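Local coordinates for protein GDP-mannose-dependent alpha-(1-6)-phosphatidylinositol monomannoside mannosyltransferase (Corynebacterium glutamicum, PDB 3OKP) that is a mannosyltransferase of the GT-B fold, built of two Rossmann-like domains facing a cleft that holds guanosine-5'-diphosphate-alpha-D-mannose, at residues M278-R283 and D288-G293; H120-S125 and Q149-R154; K211-L216 and L232-S237. All blocks are in the same frame, centred on the assembly; numbering follows the deposited sequence. Where two conformers were deposited one is given.

How the interactions relate
From the N terminus, interaction 2 comes first: 120-125 meets 149-154 and closes a loop that holds helix 128-140 and strand 143-146 of the N-terminal domain. Interaction 3 follows in the C-terminal domain, where 211-216 packs on 232-237 and closes the helical half of a beta-alpha-beta unit. Last, interaction 1 closes a loop of four residues between 278-283 and 288-293. The three stand in series; none nests in or crosses another. Interaction 1 touches both others: Arg-281 forms a salt bridge with Asp-214 of interaction 3 within the C-terminal domain, while Val-289 packs on Tyr-150 of interaction 2, a contact between the two domains beside the cleft.

Interaction 1: M278-R283 and D288-G293; sequences MPARTR and DVEGLG. With GDD (guanosine-5'-diphosphate-alpha-D-mannose), chain B.
Arg-283 and Asp-288 face each other as an antiparallel hydrogen-bonded pair, a single bridge at the base of a short hairpin-like loop. Arg-283 N gives a nearly straight bond to Asp-288 O at 2.8 Å, lying in the carbonyl plane. The return bond, from Asp-288 N to Arg-283 O at 3.0 Å, is more bent, and its donor stands above the carbonyl plane. The two side chains run alongside each other in the same direction, and Arg-283 NE approaches Asp-288 OD2 at 3.6 Å. This salt bridge is long and somewhat doubtful, since Asp-288 has two deposited conformers; in the one described, OD2 lies at the edge of the guanidinium with the two planes 80° apart.

Glu-290 carries the polar load nearer the ligand. Its OE1 forms salt bridges with Arg-210 and Lys-211, while OE2 comes to 3.6 Å from the GDD atom O3A. The spacing to Glu-298, which is hydrogen-bonded to the ligand, fits the EX7E motif of GT-B glycosyltransferases of family 4, with Glu-290 as its first glutamate. The loop leads from strand 275-278 into helix 294-301 along the wall of the pocket.

Packing continues along the loop. With CG anti to the backbone N (chi1 -165°) and a bend at chi2, the Glu-290 chain sets its carboxylate against the Met-278 methyl, which comes from the opposite direction, CE to OE1 3.8 Å. Ala-280 CB rests on Glu-290 CB at 4.1 Å. Farther out, Thr-282 and Val-289 lie side by side, pointing the same way, with Thr-282 OG1 3.4 Å from Val-289 CG2. The polar partner of that hydroxyl is Ser-311 OG, which is also hydrogen-bonded to Glu-290 N.

Interaction 2: H120-S125 and Q149-R154; sequences HEVGWS and QYTLRR
In the N-terminal Rossmann-like domain, Val-122 of the short, weakly bonded helix 121-124 packs against Thr-151 and Arg-154 in the first turns of helix 149-159, which follows strand 143-146. The valine works with both branches. Val-122 CG1, anti to the backbone N (chi1 178°), stands over the centre of one face of the Arg-154 guanidinium, 3.8 Å from Arg-154 CZ. It also touches CB of the same arginine, so the side chain curls round the methyl. Val-122 CG2 meets Thr-151 CG2 at 4.1 Å, the two side chains crossing at about a right angle.

Bends at chi2 and chi3 fold Arg-154 back along its own helix and lay the guanidinium over the valine. Arg-154 NH1 donates to Tyr-150 OH at 2.8 Å, and the hydroxyl lies almost in the guanidinium plane, at its edge. Arg-154 CG sits 3.7 Å above one face of the Tyr-150 ring, offset toward the rim. A further hydrogen bond, from Arg-154 NH1 to Gly-286 O, reaches the C-terminal domain. Bonds from NH1 and the methyl packed over one face together fix the rotation of the guanidinium.

Ser-125 packs against the backbone of Arg-154. Its OG gives a short bond to Val-122 O at 2.6 Å, with the donor tilted 21° from the carbonyl plane, and Ser-125 N uses the same acceptor, so two bonds grip that carbonyl. Ser-125 OG also lies 3.3 Å from Arg-154 O, a contact and not a hydrogen bond. Thr-151 turns its OG1 elsewhere, to Ser-148 O near the start of the helix.

Glu-316 binds the backbone N atoms of Gln-149 and Tyr-150. Helices beginning at the C-terminal ends of parallel strands and facing the partner domain in this way belong to the interdomain cleft of the GT-B fold.

Interaction 3: K211-L216 and L232-S237; sequences KGQDSL and LLIVGS. With GDD (guanosine-5'-diphosphate-alpha-D-mannose), chain B.
Leu-216 meets Leu-232 in an unusual side-chain conformation: chi1 at -110° and chi2 at 17° both lie away from the staggered positions. The contact belongs to the beta-alpha-beta unit of strand 200-204, helix 213-226 and strand 231-235 in the C-terminal Rossmann-like domain, where the start of the helix packs on the next strand. Leu-216 CB touches Leu-232 CD2 at 3.8 Å, while its CG lies against the other methyl, CD1. The two leucines cross at about a right angle, and Leu-232 spreads both branches over the partner.

One step along the same strand face, Ile-234 CG2 lies 4.2 Å from Gln-213 CG. The glutamine thus touches the strand through its aliphatic part. The amide of the buried Gln-213 turns elsewhere, NE2 being hydrogen-bonded to Arg-206 O; Arg-206 NE is itself hydrogen-bonded to GDD. No hydrogen bond joins the two segments; the seam is apolar.

Gly-212 occupies the N-cap position, and its positive phi favours glycine. Its carbonyl receives Leu-216 N in a bond of 3.0 Å that opens the helix. Just before it, Lys-211 reaches along the pocket: bent at chi2 (-74°), the chain then runs extended to the diphosphate. NZ gives a bond to the GDD atom O3B at 2.8 Å and a weak one to the bridging O3A at 3.1 Å, so the ammonium spans neighbouring phosphate oxygens.

The strand end meets the opposite end of the ligand. Gly-236 has backbone angles at which a beta carbon would clash with the preceding carbonyl, and its CA lies 3.5 Å from the guanine O6. Beside it, CG1 of Val-235 comes to 3.4 Å from that same O6.

Interaction 1: M278-R283 and D288-G293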
loop_
_atom_site.group_PDB
_atom_site.type_symbol
_atom_site.label_atom_id
_atom_site.label_comp_id
_atom_site.label_asym_id
_atom_site.label_seq_id
_atom_site.Cartn_x
_atom_site.Cartn_y
_atom_site.Cartn_z
ATOM N N MET A 278 -11.069 -7.141 -6.785
ATOM C CA MET A 278 -11.247 -6.794 -5.378
ATOM C C MET A 278 -12.133 -5.551 -5.335
ATOM O O MET A 278 -11.629 -4.428 -5.387
ATOM C CB MET A 278 -9.896 -6.559 -4.683
ATOM C CG MET A 278 -9.957 -6.604 -3.155
ATOM S SD MET A 278 -10.316 -5.011 -2.378
ATOM C CE MET A 278 -8.684 -4.273 -2.340
ATOM N N PRO A 279 -13.463 -5.756 -5.270
ATOM C CA PRO A 279 -14.417 -4.652 -5.336
ATOM C C PRO A 279 -14.599 -3.967 -3.979
ATOM O O PRO A 279 -15.663 -4.069 -3.361
ATOM C CB PRO A 279 -15.705 -5.331 -5.811
ATOM C CG PRO A 279 -15.606 -6.735 -5.298
ATOM C CD PRO A 279 -14.138 -7.062 -5.128
ATOM N N ALA A 280 -13.551 -3.275 -3.537
ATOM C CA ALA A 280 -13.534 -2.578 -2.250
ATOM C C ALA A 280 -14.694 -1.593 -2.101
ATOM O O ALA A 280 -15.000 -0.835 -3.025
ATOM C CB ALA A 280 -12.197 -1.857 -2.054
ATOM N N ARG A 281 -15.341 -1.629 -0.939
ATOM C CA ARG A 281 -16.398 -0.676 -0.605
ATOM C C ARG A 281 -16.053 0.077 0.678
ATOM O O ARG A 281 -15.396 -0.467 1.571
ATOM C CB ARG A 281 -17.760 -1.374 -0.473
ATOM C CG ARG A 281 -17.889 -2.315 0.721
ATOM C CD ARG A 281 -19.318 -2.813 0.883
ATOM N NE ARG A 281 -19.443 -3.756 1.992
ATOM C CZ ARG A 281 -19.195 -5.061 1.911
ATOM N NH1 ARG A 281 -18.802 -5.601 0.765
ATOM N NH2 ARG A 281 -19.340 -5.831 2.984
ATOM N N THR A 282 -16.491 1.330 0.759
ATOM C CA THR A 282 -16.304 2.129 1.967
ATOM C C THR A 282 -17.357 1.758 3.008
ATOM O O THR A 282 -18.546 1.665 2.698
ATOM C CB THR A 282 -16.331 3.640 1.656
ATOM O OG1 THR A 282 -15.278 3.944 0.737
ATOM C CG2 THR A 282 -16.136 4.470 2.925
ATOM N N ARG A 283 -16.894 1.525 4.234
ATOM C CA ARG A 283 -17.746 1.151 5.358
ATOM C C ARG A 283 -17.379 1.971 6.592
ATOM O O ARG A 283 -16.689 2.988 6.489
ATOM C CB ARG A 283 -17.576 -0.338 5.672
ATOM C CG ARG A 283 -18.225 -1.283 4.676
ATOM C CD ARG A 283 -17.782 -2.721 4.902
ATOM N NE ARG A 283 -17.520 -3.011 6.312
ATOM C CZ ARG A 283 -18.384 -3.566 7.157
ATOM N NH1 ARG A 283 -19.600 -3.921 6.759
ATOM N NH2 ARG A 283 -18.021 -3.776 8.410
ATOM N N ASP A 288 -13.874 3.208 7.392
ATOM C CA ASP A 288 -13.348 1.947 6.888
ATOM C C ASP A 288 -13.230 2.056 5.365
ATOM O O ASP A 288 -14.177 1.760 4.630
ATOM C CB ASP A 288 -14.263 0.792 7.308
ATOM C CG ASP A 288 -13.586 -0.560 7.222
ATOM O OD1 ASP A 288 -12.346 -0.628 7.368
ATOM O OD2 ASP A 288 -14.303 -1.561 7.013
ATOM N N VAL A 289 -12.063 2.495 4.907
ATOM C CA VAL A 289 -11.880 2.874 3.514
ATOM C C VAL A 289 -10.556 2.371 2.934
ATOM O O VAL A 289 -9.566 2.215 3.658
ATOM C CB VAL A 289 -12.016 4.427 3.371
ATOM C CG1 VAL A 289 -10.842 5.162 4.042
ATOM C CG2 VAL A 289 -12.173 4.842 1.928
ATOM N N GLU A 290 -10.559 2.109 1.628
ATOM C CA GLU A 290 -9.354 1.729 0.907
ATOM C C GLU A 290 -8.544 2.981 0.589
ATOM O O GLU A 290 -8.925 3.774 -0.273
ATOM C CB GLU A 290 -9.718 0.965 -0.375
ATOM C CG GLU A 290 -8.562 0.210 -1.017
ATOM C CD GLU A 290 -8.011 -0.896 -0.132
ATOM O OE1 GLU A 290 -8.804 -1.693 0.413
ATOM O OE2 GLU A 290 -6.776 -0.971 0.015
ATOM N N GLY A 291 -7.435 3.157 1.303
ATOM C CA GLY A 291 -6.581 4.333 1.144
ATOM C C GLY A 291 -6.014 4.446 -0.256
ATOM O O GLY A 291 -6.031 5.521 -0.860
ATOM N N LEU A 292 -5.502 3.329 -0.765
ATOM C CA LEU A 292 -5.029 3.255 -2.139
ATOM C C LEU A 292 -5.314 1.876 -2.726
ATOM O O LEU A 292 -6.154 1.738 -3.617
ATOM C CB LEU A 292 -3.537 3.606 -2.229
ATOM C CG LEU A 292 -2.916 3.641 -3.632
ATOM C CD1 LEU A 292 -3.481 4.789 -4.478
ATOM C CD2 LEU A 292 -1.406 3.728 -3.532
ATOM N N GLY A 293 -4.632 0.857 -2.208
ATOM C CA GLY A 293 -4.824 -0.511 -2.677
ATOM C C GLY A 293 -3.643 -1.000 -3.484
ATOM O O GLY A 293 -3.679 -1.009 -4.716
HETATM N N2 GDD B . 2.287 -13.077 1.424
HETATM C C2 GDD B . 0.977 -12.739 1.333
HETATM N N1 GDD B . 0.027 -13.701 1.398
HETATM N N3 GDD B . 0.631 -11.440 1.175
HETATM C C4 GDD B . -0.678 -11.084 1.080
HETATM C C5 GDD B . -1.664 -12.056 1.147
HETATM C C6 GDD B . -1.288 -13.385 1.308
HETATM O O6 GDD B . -2.153 -14.283 1.373
HETATM N N7 GDD B . -2.854 -11.432 1.030
HETATM C C8 GDD B . -2.611 -10.108 0.896
HETATM N N9 GDD B . -1.285 -9.902 0.929
HETATM C "C1'" GDD B . -0.573 -8.603 0.810
HETATM C "C2'" GDD B . -0.676 -8.062 -0.607
HETATM O "O2'" GDD B . 0.328 -8.616 -1.461
HETATM C "C3'" GDD B . -0.517 -6.568 -0.410
HETATM O "O3'" GDD B . 0.863 -6.197 -0.521
HETATM C "C4'" GDD B . -1.011 -6.305 1.010
HETATM O "O4'" GDD B . -1.120 -7.583 1.651
HETATM C "C5'" GDD B . -2.369 -5.605 1.017
HETATM O "O5'" GDD B . -2.213 -4.186 1.109
HETATM P PA GDD B . -3.230 -3.263 0.641
HETATM O O1A GDD B . -2.757 -2.105 0.630
HETATM O O2A GDD B . -3.583 -3.559 -0.528
HETATM O O3A GDD B . -4.403 -3.298 1.496
HETATM P PB GDD B . -4.383 -3.135 2.940
HETATM O O2B GDD B . -3.521 -2.300 3.290
HETATM O O3B GDD B . -5.508 -2.744 3.319
HETATM O O1B GDD B . -4.114 -4.403 3.572
#

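Interaction 2: H120-S125 and Q149-R154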
loop_
_atom_site.group_PDB
_atom_site.type_symbol
_atom_site.label_atom_id
_atom_site.label_comp_id
_atom_site.label_asym_id
_atom_site.label_seq_id
_atom_site.Cartn_x
_atom_site.Cartn_y
_atom_site.Cartn_z
ATOM N N HIS A 120 -4.327 6.666 8.815
ATOM C CA HIS A 120 -4.857 7.089 10.115
ATOM C C HIS A 120 -5.267 8.562 10.206
ATOM O O HIS A 120 -6.223 8.889 10.908
ATOM C CB HIS A 120 -3.859 6.759 11.233
ATOM N N GLU A 121 -4.554 9.435 9.496
ATOM C CA GLU A 121 -4.803 10.883 9.556
ATOM C C GLU A 121 -6.213 11.291 9.110
ATOM O O GLU A 121 -6.708 12.348 9.508
ATOM C CB GLU A 121 -3.745 11.659 8.763
ATOM C CG GLU A 121 -2.374 11.749 9.447
ATOM C CD GLU A 121 -1.460 10.558 9.163
ATOM O OE1 GLU A 121 -1.814 9.693 8.328
ATOM O OE2 GLU A 121 -0.373 10.494 9.781
ATOM N N VAL A 122 -6.848 10.451 8.291
ATOM C CA VAL A 122 -8.242 10.655 7.879
ATOM C C VAL A 122 -9.161 10.692 9.104
ATOM O O VAL A 122 -9.976 11.602 9.250
ATOM C CB VAL A 122 -8.724 9.556 6.886
ATOM C CG1 VAL A 122 -10.192 9.763 6.513
ATOM C CG2 VAL A 122 -7.860 9.539 5.629
ATOM N N GLY A 123 -9.009 9.705 9.986
ATOM C CA GLY A 123 -9.778 9.640 11.225
ATOM C C GLY A 123 -9.450 10.768 12.188
ATOM O O GLY A 123 -10.310 11.197 12.959
ATOM N N TRP A 124 -8.200 11.239 12.142
ATOM C CA TRP A 124 -7.745 12.362 12.970
ATOM C C TRP A 124 -8.431 13.686 12.607
ATOM O O TRP A 124 -8.546 14.580 13.445
ATOM C CB TRP A 124 -6.222 12.522 12.876
ATOM C CG TRP A 124 -5.430 11.565 13.732
ATOM C CD1 TRP A 124 -5.418 10.204 13.643
ATOM C CD2 TRP A 124 -4.516 11.904 14.787
ATOM N NE1 TRP A 124 -4.571 9.671 14.583
ATOM C CE2 TRP A 124 -4.001 10.692 15.298
ATOM C CE3 TRP A 124 -4.086 13.113 15.352
ATOM C CZ2 TRP A 124 -3.076 10.650 16.352
ATOM C CZ3 TRP A 124 -3.167 13.073 16.399
ATOM C CH2 TRP A 124 -2.672 11.848 16.885
ATOM N N SER A 125 -8.885 13.807 11.362
ATOM C CA SER A 125 -9.568 15.021 10.908
ATOM C C SER A 125 -11.037 15.089 11.347
ATOM O O SER A 125 -11.730 16.070 11.061
ATOM C CB SER A 125 -9.455 15.165 9.386
ATOM O OG SER A 125 -10.210 14.169 8.715
ATOM N N GLN A 149 -5.213 11.054 -3.737
ATOM C CA GLN A 149 -6.006 12.278 -3.808
ATOM C C GLN A 149 -7.214 12.195 -2.881
ATOM O O GLN A 149 -7.674 13.215 -2.360
ATOM C CB GLN A 149 -6.454 12.562 -5.245
ATOM C CG GLN A 149 -5.317 12.908 -6.209
ATOM C CD GLN A 149 -4.550 14.171 -5.818
ATOM O OE1 GLN A 149 -3.331 14.242 -5.989
ATOM N NE2 GLN A 149 -5.259 15.168 -5.295
ATOM N N TYR A 150 -7.712 10.975 -2.672
ATOM C CA TYR A 150 -8.796 10.734 -1.725
ATOM C C TYR A 150 -8.428 11.126 -0.293
ATOM O O TYR A 150 -9.144 11.909 0.336
ATOM C CB TYR A 150 -9.265 9.273 -1.758
ATOM C CG TYR A 150 -10.351 9.001 -0.742
ATOM C CD1 TYR A 150 -11.682 9.295 -1.029
ATOM C CD2 TYR A 150 -10.046 8.478 0.520
ATOM C CE1 TYR A 150 -12.686 9.063 -0.101
ATOM C CE2 TYR A 150 -11.047 8.245 1.460
ATOM C CZ TYR A 150 -12.364 8.540 1.140
ATOM O OH TYR A 150 -13.368 8.315 2.057
ATOM N N THR A 151 -7.325 10.577 0.222
ATOM C CA THR A 151 -6.905 10.870 1.598
ATOM C C THR A 151 -6.609 12.355 1.772
ATOM O O THR A 151 -6.995 12.950 2.783
ATOM C CB THR A 151 -5.698 10.016 2.077
ATOM O OG1 THR A 151 -4.556 10.259 1.245
ATOM C CG2 THR A 151 -6.046 8.529 2.068
ATOM N N LEU A 152 -5.953 12.948 0.772
ATOM C CA LEU A 152 -5.698 14.388 0.754
ATOM C C LEU A 152 -6.976 15.214 0.930
ATOM O O LEU A 152 -7.017 16.118 1.763
ATOM C CB LEU A 152 -4.963 14.810 -0.528
ATOM C CG LEU A 152 -4.598 16.300 -0.629
ATOM C CD1 LEU A 152 -3.601 16.701 0.463
ATOM C CD2 LEU A 152 -4.064 16.659 -2.003
ATOM N N ARG A 153 -8.013 14.897 0.157
ATOM C CA ARG A 153 -9.296 15.597 0.270
ATOM C C ARG A 153 -9.884 15.506 1.683
ATOM O O ARG A 153 -10.439 16.483 2.192
ATOM C CB ARG A 153 -10.301 15.076 -0.762
ATOM C CG ARG A 153 -11.618 15.856 -0.793
ATOM C CD ARG A 153 -12.529 15.427 -1.939
ATOM N NE ARG A 153 -13.142 14.117 -1.722
ATOM C CZ ARG A 153 -12.762 12.999 -2.337
ATOM N NH1 ARG A 153 -11.762 13.019 -3.214
ATOM N NH2 ARG A 153 -13.384 11.858 -2.077
ATOM N N ARG A 154 -9.747 14.338 2.310
ATOM C CA ARG A 154 -10.300 14.101 3.646
ATOM C C ARG A 154 -9.639 14.935 4.753
ATOM O O ARG A 154 -10.318 15.359 5.691
ATOM C CB ARG A 154 -10.244 12.608 4.013
ATOM C CG ARG A 154 -11.064 11.653 3.120
ATOM C CD ARG A 154 -12.584 11.851 3.218
ATOM N NE ARG A 154 -13.086 11.779 4.593
ATOM C CZ ARG A 154 -13.601 10.693 5.169
ATOM N NH1 ARG A 154 -13.697 9.549 4.502
ATOM N NH2 ARG A 154 -14.023 10.756 6.424
#

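Interaction 3: K211-L216 and L232-S237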
loop_
_atom_site.group_PDB
_atom_site.type_symbol
_atom_site.label_atom_id
_atom_site.label_comp_id
_atom_site.label_asym_id
_atom_site.label_seq_id
_atom_site.Cartn_x
_atom_site.Cartn_y
_atom_site.Cartn_z
ATOM N N LYS A 211 -13.313 -5.455 1.726
ATOM C CA LYS A 211 -12.543 -5.881 0.551
ATOM C C LYS A 211 -13.422 -6.482 -0.553
ATOM O O LYS A 211 -12.985 -6.631 -1.698
ATOM C CB LYS A 211 -11.430 -6.857 0.956
ATOM C CG LYS A 211 -10.418 -6.292 1.954
ATOM C CD LYS A 211 -9.458 -5.300 1.309
ATOM C CE LYS A 211 -8.418 -4.810 2.311
ATOM N NZ LYS A 211 -7.429 -3.889 1.678
ATOM N N GLY A 212 -14.659 -6.824 -0.207
ATOM C CA GLY A 212 -15.634 -7.258 -1.199
ATOM C C GLY A 212 -15.474 -8.674 -1.718
ATOM O O GLY A 212 -15.918 -8.976 -2.834
ATOM N N GLN A 213 -14.844 -9.545 -0.925
ATOM C CA GLN A 213 -14.860 -10.979 -1.221
ATOM C C GLN A 213 -16.302 -11.476 -1.173
ATOM O O GLN A 213 -16.687 -12.349 -1.950
ATOM C CB GLN A 213 -14.016 -11.788 -0.230
ATOM C CG GLN A 213 -12.512 -11.548 -0.299
ATOM C CD GLN A 213 -12.025 -10.525 0.712
ATOM O OE1 GLN A 213 -12.818 -9.909 1.429
ATOM N NE2 GLN A 213 -10.710 -10.344 0.780
ATOM N N ASP A 214 -17.093 -10.908 -0.259
ATOM C CA ASP A 214 -18.519 -11.228 -0.166
ATOM C C ASP A 214 -19.275 -10.824 -1.432
ATOM O O ASP A 214 -20.124 -11.575 -1.913
ATOM C CB ASP A 214 -19.166 -10.643 1.107
ATOM C CG ASP A 214 -18.876 -9.156 1.322
ATOM O OD1 ASP A 214 -18.363 -8.466 0.416
ATOM O OD2 ASP A 214 -19.185 -8.668 2.431
ATOM N N SER A 215 -18.941 -9.652 -1.976
ATOM C CA SER A 215 -19.524 -9.170 -3.232
ATOM C C SER A 215 -19.176 -10.108 -4.390
ATOM O O SER A 215 -20.032 -10.425 -5.222
ATOM C CB SER A 215 -19.040 -7.752 -3.544
ATOM O OG SER A 215 -19.345 -6.856 -2.491
ATOM N N LEU A 216 -17.916 -10.546 -4.426
ATOM C CA LEU A 216 -17.425 -11.510 -5.415
ATOM C C LEU A 216 -18.165 -12.846 -5.344
ATOM O O LEU A 216 -18.587 -13.387 -6.375
ATOM C CB LEU A 216 -15.913 -11.725 -5.237
ATOM C CG LEU A 216 -14.880 -11.220 -6.260
ATOM C CD1 LEU A 216 -15.401 -10.162 -7.238
ATOM C CD2 LEU A 216 -13.596 -10.749 -5.570
ATOM N N LEU A 232 -13.009 -18.878 -8.449
ATOM C CA LEU A 232 -12.669 -17.713 -7.646
ATOM C C LEU A 232 -11.698 -18.135 -6.553
ATOM O O LEU A 232 -12.034 -18.946 -5.681
ATOM C CB LEU A 232 -13.924 -17.076 -7.035
ATOM C CG LEU A 232 -13.744 -15.908 -6.052
ATOM C CD1 LEU A 232 -13.018 -14.724 -6.690
ATOM C CD2 LEU A 232 -15.090 -15.472 -5.496
ATOM N N LEU A 233 -10.489 -17.590 -6.615
ATOM C CA LEU A 233 -9.467 -17.892 -5.623
ATOM C C LEU A 233 -9.405 -16.783 -4.589
ATOM O O LEU A 233 -9.058 -15.642 -4.901
ATOM C CB LEU A 233 -8.099 -18.089 -6.283
ATOM C CG LEU A 233 -7.983 -19.107 -7.424
ATOM C CD1 LEU A 233 -6.572 -19.101 -7.974
ATOM C CD2 LEU A 233 -8.376 -20.515 -6.973
ATOM N N ILE A 234 -9.757 -17.130 -3.358
ATOM C CA ILE A 234 -9.695 -16.192 -2.253
ATOM C C ILE A 234 -8.398 -16.428 -1.481
ATOM O O ILE A 234 -8.249 -17.426 -0.765
ATOM C CB ILE A 234 -10.968 -16.269 -1.370
ATOM C CG1 ILE A 234 -12.186 -15.807 -2.183
ATOM C CG2 ILE A 234 -10.807 -15.419 -0.117
ATOM C CD1 ILE A 234 -13.523 -16.202 -1.598
ATOM N N VAL A 235 -7.452 -15.513 -1.675
ATOM C CA VAL A 235 -6.122 -15.614 -1.075
ATOM C C VAL A 235 -5.999 -14.616 0.069
ATOM O O VAL A 235 -6.184 -13.409 -0.123
ATOM C CB VAL A 235 -4.998 -15.379 -2.122
ATOM C CG1 VAL A 235 -3.616 -15.448 -1.475
ATOM C CG2 VAL A 235 -5.099 -16.390 -3.259
ATOM N N GLY A 236 -5.700 -15.130 1.259
ATOM C CA GLY A 236 -5.525 -14.294 2.444
ATOM C C GLY A 236 -6.200 -14.858 3.678
ATOM O O GLY A 236 -6.838 -15.914 3.625
ATOM N N SER A 237 -6.055 -14.143 4.792
ATOM C CA SER A 237 -6.646 -14.546 6.064
ATOM C C SER A 237 -7.329 -13.364 6.758
ATOM O O SER A 237 -7.045 -12.203 6.452
ATOM C CB SER A 237 -5.581 -15.170 6.976
ATOM O OG SER A 237 -4.526 -14.256 7.226
HETATM N N2 GDD B . 2.287 -13.077 1.424
HETATM C C2 GDD B . 0.977 -12.739 1.333
HETATM N N1 GDD B . 0.027 -13.701 1.398
HETATM N N3 GDD B . 0.631 -11.440 1.175
HETATM C C4 GDD B . -0.678 -11.084 1.080
HETATM C C5 GDD B . -1.664 -12.056 1.147
HETATM C C6 GDD B . -1.288 -13.385 1.308
HETATM O O6 GDD B . -2.153 -14.283 1.373
HETATM N N7 GDD B . -2.854 -11.432 1.030
HETATM C C8 GDD B . -2.611 -10.108 0.896
HETATM N N9 GDD B . -1.285 -9.902 0.929
HETATM C "C1'" GDD B . -0.573 -8.603 0.810
HETATM C "C2'" GDD B . -0.676 -8.062 -0.607
HETATM O "O2'" GDD B . 0.328 -8.616 -1.461
HETATM C "C3'" GDD B . -0.517 -6.568 -0.410
HETATM O "O3'" GDD B . 0.863 -6.197 -0.521
HETATM C "C4'" GDD B . -1.011 -6.305 1.010
HETATM O "O4'" GDD B . -1.120 -7.583 1.651
HETATM C "C5'" GDD B . -2.369 -5.605 1.017
HETATM O "O5'" GDD B . -2.213 -4.186 1.109
HETATM P PA GDD B . -3.230 -3.263 0.641
HETATM O O1A GDD B . -2.757 -2.105 0.630
HETATM O O2A GDD B . -3.583 -3.559 -0.528
HETATM O O3A GDD B . -4.403 -3.298 1.496
HETATM P PB GDD B . -4.383 -3.135 2.940
HETATM O O2B GDD B . -3.521 -2.300 3.290
HETATM O O3B GDD B . -5.508 -2.744 3.319
HETATM O O1B GDD B . -4.114 -4.403 3.572
#